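Local atomic coordinates of short chain dehydrogenase (Salmonella typhi, PDB entry 3G1T), a protein that probably catalyses NAD(P)-dependent oxidation or reduction of a small substrate, as a Rossmann-fold member of the short-chain dehydrogenase family. Residues A[29-34]-A[224-228]; A[138-142]-A[185-190]; A[199-205]-A[214-220]. All coordinates share one frame; numbering follows the deposited sequence.

How the interactions relate
The three contacts tie together parts of one Rossmann-type fold. Interaction 1 packs helix 25-36 against helix 224-231. Interaction 3 closes the excursion between strand 190-196 and helix 224-231, and its end touches interaction 1: Glu29 CG lies 3.6 Å from Pro220 C. The centres of these two are about 16 Å apart. Interaction 2 joins the C-terminal part of helix 116-142 to the turn after helix 165-185. It is about 33 Å from interaction 3, centre to centre, on the opposite side of the chain's centre. Both 2 and 3 are nested in the loop closed by interaction 1. The side chain of Pro214 is about 9 Å from a bound magnesium ion, too far to coordinate it.

Interaction 1. Residues A[29-34]-A[224-228]; sequences EAALTY and MPLYL
Tyr34 makes the direct hydrogen bond of this contact, giving its OH to Tyr227 O over 2.8 Å. The hydroxyl comes in from above the carbonyl plane, at a C=O...O angle of 114°, and so does not follow a lone pair. The Tyr34 ring turns its edge to the backbone here, with Tyr227 C and Leu228 N near its plane. The long ring spans the gap between the helices.

A second polar bond stays within segment 29-34. Thr33 OG1 donates to Glu29 O at 2.7 Å, and the same oxygen also accepts from Thr33 N. A chi1 of -53° sets OG1 beside the backbone N, where it makes this bond and still lies against Met224 CG and SD. The same torsion puts CG2 anti to N, toward Leu228.

The two helices belong to a Rossmann-type fold with a seven-stranded parallel sheet. Helix 25-36 follows the first strand, and helix 224-231 precedes the last one. The segments 29-34 and 224-228 cross at -63°, their axes 10.5 Å apart at closest approach. Both lie on the same side of the sheet, where Ala30, Tyr34 and Tyr227 all touch Leu99 of the central strand 97-99.

Apolar packing fills the rest. The Met224 chain is bent at chi2 and chi3 and lies across the turn from Glu29 to Thr33, in the middle of helix 25-36. Its SD is 3.6 Å from Ala30 CA, while its CG is 3.9 Å from Glu29 CG. The methyl CE lies over one face of the Tyr227 ring, toward the rim. Leu228 closes the other end. Its CD1 meets Thr33 CG2 at 3.8 Å, with the two side chains at about a right angle, and its CD2 lies 4.0 Å from Tyr34 CD1.

Interaction 2. Residues A[138-142]-A[185-190]; sequences LPLLL and YQNRSL
Leu142, on helix 116-142, comes nearest Leu190, CA to CA 6.4 Å, two residues after the type I turn from Tyr185 to Arg188. The side chains interlock without a direct hydrogen bond. Leu142 CD2 lies 3.7 Å from Tyr185 CE1, with the leucine at about a right angle to the tyrosine side chain. Leu190 CD2 sits over the centre of one face of the same ring. Leu190 holds CG anti to its backbone N (chi1 -177°), and its two methyls part: CD2 also meets Leu138 CD2 at 3.8 Å, while CD1 meets Leu141 CD2 at 4.1 Å. Leu138 CD1 lies 3.5 Å from Tyr185 OH.

Polar atoms are joined through water. Ser189 OG gives its proton to one water in a short bond, and that water donates to Leu141 O at 2.8 Å. A second water donates both to Ser189 OG and to Leu142 O, bridging the backbone at Leu141 and Leu142 to the loop. Ser112 of the second subunit packs on Tyr185. Helix 116-142 is thus packed against the turn that leads from helix 165-185 into parallel strand 190-196, a helix-to-strand connection of the Rossmann-type fold.

Interaction 3. Residues A[199-205]-A[214-220]; sequences GTRTSMR and PQKLKTP
Pro214 O is gripped by two donors, Arg201 NE at 2.8 Å and Leu217 N at 3.1 Å, which reach it from opposite faces of its carbonyl plane. The arginine is bonded again farther out: NH2 donates to Leu217 O at 2.9 Å, nearly along the C=O axis but tilted 32° from the guanidinium plane. Its extended start (chi1 -167°) carries the chain past Pro214, and a bend at chi3 then turns the guanidinium to these two carbonyls.

Both faces of this group are covered. Thr219 CG2 lies over one, 3.4 Å from Arg201 NH1, and Gln215 OE1 lies over the other. The Gln215 amide is inclined 37° to the guanidinium.

The backbones also meet. Arg201 N donates to Lys218 O at 2.9 Å. A water donates to Gly199 O and accepts from Lys218 N. Leu217 CD1 packs against Thr200 O and against Arg205 CG, 3.8 Å from the latter, while the Arg205 head pairs with Glu212. Thr200 CG2 and the Arg201 carbonyl rest against the ring of Pro220. Thr202 is the N-cap of helix 203-208, accepting from Arg205 N.

Three N-H groups of Arg201 thus bond three carbonyls of residues 214-218. Its charge probably strengthens the two side-chain bonds, consistent with holding the 3-10 segment 214-216 to the loop after strand 190-196.

Interaction 1. Residues A[29-34]-A[224-228]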
loop_
_atom_site.group_PDB
_atom_site.type_symbol
_atom_site.label_atom_id
_atom_site.label_comp_id
_atom_site.label_asym_id
_atom_site.label_seq_id
_atom_site.Cartn_x
_atom_site.Cartn_y
_atom_site.Cartn_z
ATOM N N GLU A 29 -23.296 4.932 -11.488
ATOM C CA GLU A 29 -23.947 3.713 -12.013
ATOM C C GLU A 29 -24.365 2.759 -10.920
ATOM O O GLU A 29 -25.474 2.247 -10.912
ATOM C CB GLU A 29 -23.060 2.942 -13.003
ATOM C CG GLU A 29 -23.843 2.010 -13.928
ATOM C CD GLU A 29 -24.773 2.780 -14.903
ATOM O OE1 GLU A 29 -24.463 3.937 -15.238
ATOM O OE2 GLU A 29 -25.777 2.228 -15.344
ATOM N N ALA A 30 -23.474 2.503 -9.963
ATOM C CA ALA A 30 -23.826 1.564 -8.900
ATOM C C ALA A 30 -24.946 2.155 -8.013
ATOM O O ALA A 30 -25.875 1.443 -7.625
ATOM C CB ALA A 30 -22.578 1.200 -8.110
ATOM N N ALA A 31 -24.890 3.447 -7.731
ATOM C CA ALA A 31 -25.986 4.081 -6.935
ATOM C C ALA A 31 -27.379 3.919 -7.634
ATOM O O ALA A 31 -28.387 3.469 -7.050
ATOM C CB ALA A 31 -25.667 5.508 -6.625
ATOM N N LEU A 32 -27.450 4.289 -8.916
ATOM C CA LEU A 32 -28.648 4.033 -9.725
ATOM C C LEU A 32 -29.110 2.597 -9.751
ATOM O O LEU A 32 -30.314 2.340 -9.559
ATOM C CB LEU A 32 -28.367 4.423 -11.179
ATOM C CG LEU A 32 -28.323 5.943 -11.375
ATOM C CD1 LEU A 32 -27.867 6.108 -12.854
ATOM C CD2 LEU A 32 -29.665 6.643 -11.167
ATOM N N THR A 33 -28.174 1.670 -10.041
ATOM C CA THR A 33 -28.453 0.243 -10.164
ATOM C C THR A 33 -28.888 -0.327 -8.800
ATOM O O THR A 33 -29.882 -1.057 -8.698
ATOM C CB THR A 33 -27.203 -0.573 -10.622
ATOM O OG1 THR A 33 -26.633 -0.037 -11.810
ATOM C CG2 THR A 33 -27.595 -1.981 -10.949
ATOM N N TYR A 34 -28.154 0.003 -7.761
ATOM C CA TYR A 34 -28.611 -0.464 -6.392
ATOM C C TYR A 34 -30.021 0.017 -6.020
ATOM O O TYR A 34 -30.828 -0.788 -5.543
ATOM C CB TYR A 34 -27.591 -0.102 -5.313
ATOM C CG TYR A 34 -26.251 -0.758 -5.419
ATOM C CD1 TYR A 34 -26.075 -1.954 -6.128
ATOM C CD2 TYR A 34 -25.161 -0.190 -4.762
ATOM C CE1 TYR A 34 -24.801 -2.568 -6.210
ATOM C CE2 TYR A 34 -23.889 -0.773 -4.802
ATOM C CZ TYR A 34 -23.710 -1.953 -5.489
ATOM O OH TYR A 34 -22.455 -2.538 -5.447
ATOM N N MET A 224 -22.156 -4.086 -14.199
ATOM C CA MET A 224 -22.944 -4.093 -12.920
ATOM C C MET A 224 -23.239 -5.457 -12.277
ATOM O O MET A 224 -23.378 -5.477 -11.047
ATOM C CB MET A 224 -24.248 -3.296 -13.077
ATOM C CG MET A 224 -24.005 -1.737 -12.986
ATOM S SD MET A 224 -23.366 -0.964 -11.453
ATOM C CE MET A 224 -21.629 -0.705 -11.855
ATOM N N PRO A 225 -23.310 -6.567 -13.048
ATOM C CA PRO A 225 -23.726 -7.844 -12.394
ATOM C C PRO A 225 -22.846 -8.175 -11.176
ATOM O O PRO A 225 -23.375 -8.576 -10.122
ATOM C CB PRO A 225 -23.582 -8.895 -13.507
ATOM C CG PRO A 225 -23.933 -8.097 -14.774
ATOM C CD PRO A 225 -23.364 -6.665 -14.537
ATOM N N LEU A 226 -21.537 -7.970 -11.293
ATOM C CA LEU A 226 -20.688 -8.244 -10.179
ATOM C C LEU A 226 -20.959 -7.331 -8.988
ATOM O O LEU A 226 -20.948 -7.833 -7.853
ATOM C CB LEU A 226 -19.194 -8.177 -10.632
ATOM C CG LEU A 226 -18.185 -8.409 -9.521
ATOM C CD1 LEU A 226 -18.266 -9.899 -9.117
ATOM C CD2 LEU A 226 -16.737 -8.141 -10.026
ATOM N N TYR A 227 -21.167 -6.019 -9.226
ATOM C CA TYR A 227 -21.533 -5.060 -8.207
ATOM C C TYR A 227 -22.789 -5.379 -7.454
ATOM O O TYR A 227 -22.816 -5.200 -6.237
ATOM C CB TYR A 227 -21.633 -3.643 -8.839
ATOM C CG TYR A 227 -20.243 -3.067 -9.154
ATOM C CD1 TYR A 227 -19.689 -2.108 -8.328
ATOM C CD2 TYR A 227 -19.493 -3.505 -10.293
ATOM C CE1 TYR A 227 -18.423 -1.565 -8.553
ATOM C CE2 TYR A 227 -18.213 -2.910 -10.558
ATOM C CZ TYR A 227 -17.721 -1.966 -9.687
ATOM O OH TYR A 227 -16.512 -1.382 -9.868
ATOM N N LEU A 228 -23.804 -5.860 -8.182
ATOM C CA LEU A 228 -25.046 -6.365 -7.597
ATOM C C LEU A 228 -24.778 -7.661 -6.802
ATOM O O LEU A 228 -25.248 -7.759 -5.631
ATOM C CB LEU A 228 -26.065 -6.751 -8.725
ATOM C CG LEU A 228 -26.771 -5.490 -9.172
ATOM C CD1 LEU A 228 -27.406 -5.757 -10.597
ATOM C CD2 LEU A 228 -27.806 -4.983 -8.041
#

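Interaction 2. Residues A[138-142]-A[185-190]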
loop_
_atom_site.group_PDB
_atom_site.type_symbol
_atom_site.label_atom_id
_atom_site.label_comp_id
_atom_site.label_asym_id
_atom_site.label_seq_id
_atom_site.Cartn_x
_atom_site.Cartn_y
_atom_site.Cartn_z
ATOM N N LEU A 138 -17.707 0.860 10.582
ATOM C CA LEU A 138 -17.760 -0.586 10.979
ATOM C C LEU A 138 -18.887 -0.912 11.980
ATOM O O LEU A 138 -19.575 -1.932 11.830
ATOM C CB LEU A 138 -16.430 -1.046 11.567
ATOM C CG LEU A 138 -15.340 -1.277 10.491
ATOM C CD1 LEU A 138 -13.969 -1.471 11.192
ATOM C CD2 LEU A 138 -15.642 -2.353 9.513
ATOM N N PRO A 139 -19.136 -0.019 12.996
ATOM C CA PRO A 139 -20.270 -0.377 13.877
ATOM C C PRO A 139 -21.642 -0.504 13.156
ATOM O O PRO A 139 -22.363 -1.475 13.389
ATOM C CB PRO A 139 -20.307 0.770 14.898
ATOM C CG PRO A 139 -18.847 1.186 15.000
ATOM C CD PRO A 139 -18.479 1.210 13.454
ATOM N N LEU A 140 -21.907 0.379 12.187
ATOM C CA LEU A 140 -23.147 0.342 11.456
ATOM C C LEU A 140 -23.193 -0.854 10.550
ATOM O O LEU A 140 -24.243 -1.466 10.421
ATOM C CB LEU A 140 -23.299 1.589 10.591
ATOM C CG LEU A 140 -23.916 2.794 11.332
ATOM C CD1 LEU A 140 -23.608 4.130 10.632
ATOM C CD2 LEU A 140 -25.468 2.681 11.492
ATOM N N LEU A 141 -22.042 -1.238 10.025
ATOM C CA LEU A 141 -21.984 -2.410 9.182
ATOM C C LEU A 141 -22.257 -3.678 9.941
ATOM O O LEU A 141 -22.884 -4.612 9.399
ATOM C CB LEU A 141 -20.647 -2.506 8.453
ATOM C CG LEU A 141 -20.477 -1.697 7.184
ATOM C CD1 LEU A 141 -18.979 -1.472 6.774
ATOM C CD2 LEU A 141 -21.285 -2.394 6.030
ATOM N N LEU A 142 -21.792 -3.710 11.209
ATOM C CA LEU A 142 -22.046 -4.890 12.053
ATOM C C LEU A 142 -23.496 -5.072 12.513
ATOM O O LEU A 142 -23.900 -6.149 12.981
ATOM C CB LEU A 142 -21.088 -4.915 13.216
ATOM C CG LEU A 142 -19.644 -5.309 12.862
ATOM C CD1 LEU A 142 -18.829 -4.832 14.102
ATOM C CD2 LEU A 142 -19.445 -6.769 12.534
ATOM N N TYR A 185 -13.113 -10.316 10.294
ATOM C CA TYR A 185 -14.592 -10.468 10.315
ATOM C C TYR A 185 -15.014 -11.849 9.833
ATOM O O TYR A 185 -16.182 -12.106 9.704
ATOM C CB TYR A 185 -15.334 -9.319 9.607
ATOM C CG TYR A 185 -15.132 -8.037 10.426
ATOM C CD1 TYR A 185 -15.911 -7.825 11.570
ATOM C CD2 TYR A 185 -14.142 -7.036 10.064
ATOM C CE1 TYR A 185 -15.701 -6.658 12.358
ATOM C CE2 TYR A 185 -13.955 -5.880 10.806
ATOM C CZ TYR A 185 -14.703 -5.706 11.953
ATOM O OH TYR A 185 -14.411 -4.588 12.698
ATOM N N GLN A 186 -14.051 -12.714 9.552
ATOM C CA GLN A 186 -14.332 -13.910 8.762
ATOM C C GLN A 186 -15.465 -14.777 9.348
ATOM O O GLN A 186 -16.268 -15.264 8.597
ATOM C CB GLN A 186 -13.058 -14.718 8.617
ATOM C CG GLN A 186 -12.772 -15.181 7.215
ATOM C CD GLN A 186 -13.397 -16.510 6.898
ATOM O OE1 GLN A 186 -13.421 -16.943 5.727
ATOM N NE2 GLN A 186 -13.891 -17.210 7.937
ATOM N N ASN A 187 -15.541 -14.973 10.679
ATOM C CA ASN A 187 -16.615 -15.802 11.200
ATOM C C ASN A 187 -17.819 -14.978 11.725
ATOM O O ASN A 187 -18.729 -15.520 12.416
ATOM C CB ASN A 187 -16.015 -16.817 12.224
ATOM C CG ASN A 187 -15.595 -16.155 13.600
ATOM O OD1 ASN A 187 -15.741 -14.962 13.796
ATOM N ND2 ASN A 187 -15.126 -16.989 14.587
ATOM N N ARG A 188 -17.874 -13.687 11.335
ATOM C CA ARG A 188 -18.933 -12.794 11.743
ATOM C C ARG A 188 -19.771 -12.385 10.504
ATOM O O ARG A 188 -19.641 -12.983 9.425
ATOM C CB ARG A 188 -18.367 -11.534 12.460
ATOM C CG ARG A 188 -17.937 -11.803 13.961
ATOM C CD ARG A 188 -17.517 -10.530 14.682
ATOM N NE ARG A 188 -16.114 -10.187 14.399
ATOM C CZ ARG A 188 -15.522 -9.120 14.920
ATOM N NH1 ARG A 188 -16.217 -8.332 15.737
ATOM N NH2 ARG A 188 -14.245 -8.810 14.622
ATOM N N SER A 189 -20.653 -11.420 10.716
ATOM C CA SER A 189 -21.758 -11.169 9.770
ATOM C C SER A 189 -21.317 -10.262 8.607
ATOM O O SER A 189 -22.060 -10.119 7.623
ATOM C CB SER A 189 -22.913 -10.479 10.490
ATOM O OG SER A 189 -22.515 -9.220 11.022
ATOM N N LEU A 190 -20.080 -9.779 8.693
ATOM C CA LEU A 190 -19.507 -8.831 7.676
ATOM C C LEU A 190 -18.543 -9.515 6.759
ATOM O O LEU A 190 -17.510 -10.025 7.206
ATOM C CB LEU A 190 -18.741 -7.702 8.392
ATOM C CG LEU A 190 -18.131 -6.559 7.539
ATOM C CD1 LEU A 190 -19.074 -5.808 6.424
ATOM C CD2 LEU A 190 -17.443 -5.545 8.562
HETATM O O HOH W 1 -23.047 -7.385 9.360
HETATM O O HOH W 2 -22.940 -8.586 13.726
#

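Interaction 3. Residues A[199-205]-A[214-220]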
loop_
_atom_site.group_PDB
_atom_site.type_symbol
_atom_site.label_atom_id
_atom_site.label_comp_id
_atom_site.label_asym_id
_atom_site.label_seq_id
_atom_site.Cartn_x
_atom_site.Cartn_y
_atom_site.Cartn_z
ATOM N N GLY A 199 -10.841 -2.478 -17.655
ATOM C CA GLY A 199 -10.963 -1.291 -18.535
ATOM C C GLY A 199 -12.428 -0.918 -18.838
ATOM O O GLY A 199 -13.116 -1.644 -19.565
ATOM N N THR A 200 -12.871 0.235 -18.333
ATOM C CA THR A 200 -14.295 0.602 -18.458
ATOM C C THR A 200 -14.338 2.012 -18.956
ATOM O O THR A 200 -13.391 2.791 -18.702
ATOM C CB THR A 200 -14.993 0.483 -17.047
ATOM O OG1 THR A 200 -14.789 -0.841 -16.540
ATOM C CG2 THR A 200 -16.488 0.791 -17.078
ATOM N N ARG A 201 -15.431 2.375 -19.616
ATOM C CA ARG A 201 -15.582 3.697 -20.217
ATOM C C ARG A 201 -15.829 4.742 -19.147
ATOM O O ARG A 201 -17.013 5.009 -18.793
ATOM C CB ARG A 201 -16.688 3.716 -21.267
ATOM C CG ARG A 201 -16.728 4.993 -22.188
ATOM C CD ARG A 201 -17.911 4.906 -23.188
ATOM N NE ARG A 201 -17.959 3.622 -23.884
ATOM C CZ ARG A 201 -19.047 3.105 -24.480
ATOM N NH1 ARG A 201 -20.233 3.767 -24.528
ATOM N NH2 ARG A 201 -18.930 1.925 -25.084
ATOM N N THR A 202 -14.713 5.314 -18.632
ATOM C CA THR A 202 -14.707 6.371 -17.635
ATOM C C THR A 202 -13.681 7.490 -17.935
ATOM O O THR A 202 -12.726 7.325 -18.692
ATOM C CB THR A 202 -14.350 5.790 -16.206
ATOM O OG1 THR A 202 -12.977 5.394 -16.179
ATOM C CG2 THR A 202 -15.275 4.585 -15.825
ATOM N N SER A 203 -13.843 8.643 -17.318
ATOM C CA SER A 203 -12.866 9.689 -17.520
ATOM C C SER A 203 -11.475 9.281 -16.994
ATOM O O SER A 203 -10.470 9.643 -17.655
ATOM C CB SER A 203 -13.341 10.999 -16.916
ATOM O OG SER A 203 -13.493 10.840 -15.505
ATOM N N MET A 204 -11.409 8.530 -15.865
ATOM C CA MET A 204 -10.106 8.041 -15.345
ATOM C C MET A 204 -9.313 7.157 -16.336
ATOM O O MET A 204 -8.092 7.432 -16.628
ATOM C CB MET A 204 -10.199 7.406 -13.908
ATOM C CG MET A 204 -8.858 6.927 -13.428
ATOM S SD MET A 204 -8.974 5.955 -11.793
ATOM C CE MET A 204 -9.394 7.413 -10.908
ATOM N N ARG A 205 -10.049 6.265 -17.028
ATOM C CA ARG A 205 -9.489 5.360 -17.994
ATOM C C ARG A 205 -8.976 6.180 -19.180
ATOM O O ARG A 205 -7.875 5.973 -19.643
ATOM C CB ARG A 205 -10.576 4.346 -18.389
ATOM C CG ARG A 205 -10.222 3.304 -19.445
ATOM C CD ARG A 205 -9.157 2.387 -19.034
ATOM N NE ARG A 205 -8.721 1.548 -20.174
ATOM C CZ ARG A 205 -8.039 0.393 -20.059
ATOM N NH1 ARG A 205 -7.768 -0.072 -18.814
ATOM N NH2 ARG A 205 -7.626 -0.279 -21.154
ATOM N N PRO A 214 -12.660 4.752 -26.479
ATOM C CA PRO A 214 -13.482 4.342 -25.317
ATOM C C PRO A 214 -14.750 3.653 -25.754
ATOM O O PRO A 214 -15.438 3.017 -24.943
ATOM C CB PRO A 214 -13.832 5.654 -24.607
ATOM C CG PRO A 214 -13.466 6.765 -25.587
ATOM C CD PRO A 214 -12.485 6.211 -26.579
ATOM N N GLN A 215 -15.085 3.773 -27.050
ATOM C CA GLN A 215 -16.314 3.183 -27.523
ATOM C C GLN A 215 -16.213 1.700 -27.765
ATOM O O GLN A 215 -17.287 1.037 -28.014
ATOM C CB GLN A 215 -16.785 3.952 -28.803
ATOM C CG GLN A 215 -17.177 5.387 -28.494
ATOM C CD GLN A 215 -18.514 5.542 -27.760
ATOM O OE1 GLN A 215 -19.496 4.780 -27.982
ATOM N NE2 GLN A 215 -18.572 6.539 -26.885
ATOM N N LYS A 216 -14.959 1.181 -27.674
ATOM C CA LYS A 216 -14.702 -0.233 -27.730
ATOM C C LYS A 216 -14.674 -0.859 -26.324
ATOM O O LYS A 216 -14.549 -2.075 -26.193
ATOM C CB LYS A 216 -13.435 -0.551 -28.480
ATOM C CG LYS A 216 -13.540 0.008 -29.922
ATOM C CD LYS A 216 -13.201 -1.030 -30.977
ATOM C CE LYS A 216 -13.379 -0.506 -32.406
ATOM N NZ LYS A 216 -12.334 0.499 -32.741
ATOM N N LEU A 217 -14.823 -0.031 -25.308
ATOM C CA LEU A 217 -14.850 -0.524 -23.919
ATOM C C LEU A 217 -16.289 -0.801 -23.421
ATOM O O LEU A 217 -17.263 -0.166 -23.849
ATOM C CB LEU A 217 -14.215 0.531 -23.041
ATOM C CG LEU A 217 -12.715 0.873 -23.204
ATOM C CD1 LEU A 217 -12.449 2.009 -22.215
ATOM C CD2 LEU A 217 -11.783 -0.325 -23.004
ATOM N N LYS A 218 -16.428 -1.735 -22.474
ATOM C CA LYS A 218 -17.667 -1.892 -21.745
ATOM C C LYS A 218 -17.932 -0.610 -20.943
ATOM O O LYS A 218 -16.984 0.044 -20.498
ATOM C CB LYS A 218 -17.537 -3.106 -20.764
ATOM C CG LYS A 218 -17.294 -4.492 -21.495
ATOM C CD LYS A 218 -18.481 -4.908 -22.350
ATOM C CE LYS A 218 -18.438 -6.428 -22.790
ATOM N NZ LYS A 218 -17.875 -7.326 -21.770
ATOM N N THR A 219 -19.219 -0.295 -20.772
ATOM C CA THR A 219 -19.637 0.826 -19.964
ATOM C C THR A 219 -19.794 0.359 -18.511
ATOM O O THR A 219 -19.801 -0.858 -18.213
ATOM C CB THR A 219 -21.003 1.320 -20.345
ATOM O OG1 THR A 219 -21.909 0.215 -20.289
ATOM C CG2 THR A 219 -20.991 1.914 -21.825
ATOM N N PRO A 220 -19.908 1.338 -17.595
ATOM C CA PRO A 220 -20.268 1.018 -16.192
ATOM C C PRO A 220 -21.540 0.193 -16.097
ATOM O O PRO A 220 -21.555 -0.760 -15.266
ATOM C CB PRO A 220 -20.519 2.348 -15.579
ATOM C CG PRO A 220 -19.462 3.269 -16.303
ATOM C CD PRO A 220 -19.693 2.793 -17.754
HETATM O O HOH W 3 -13.886 -3.286 -21.692
#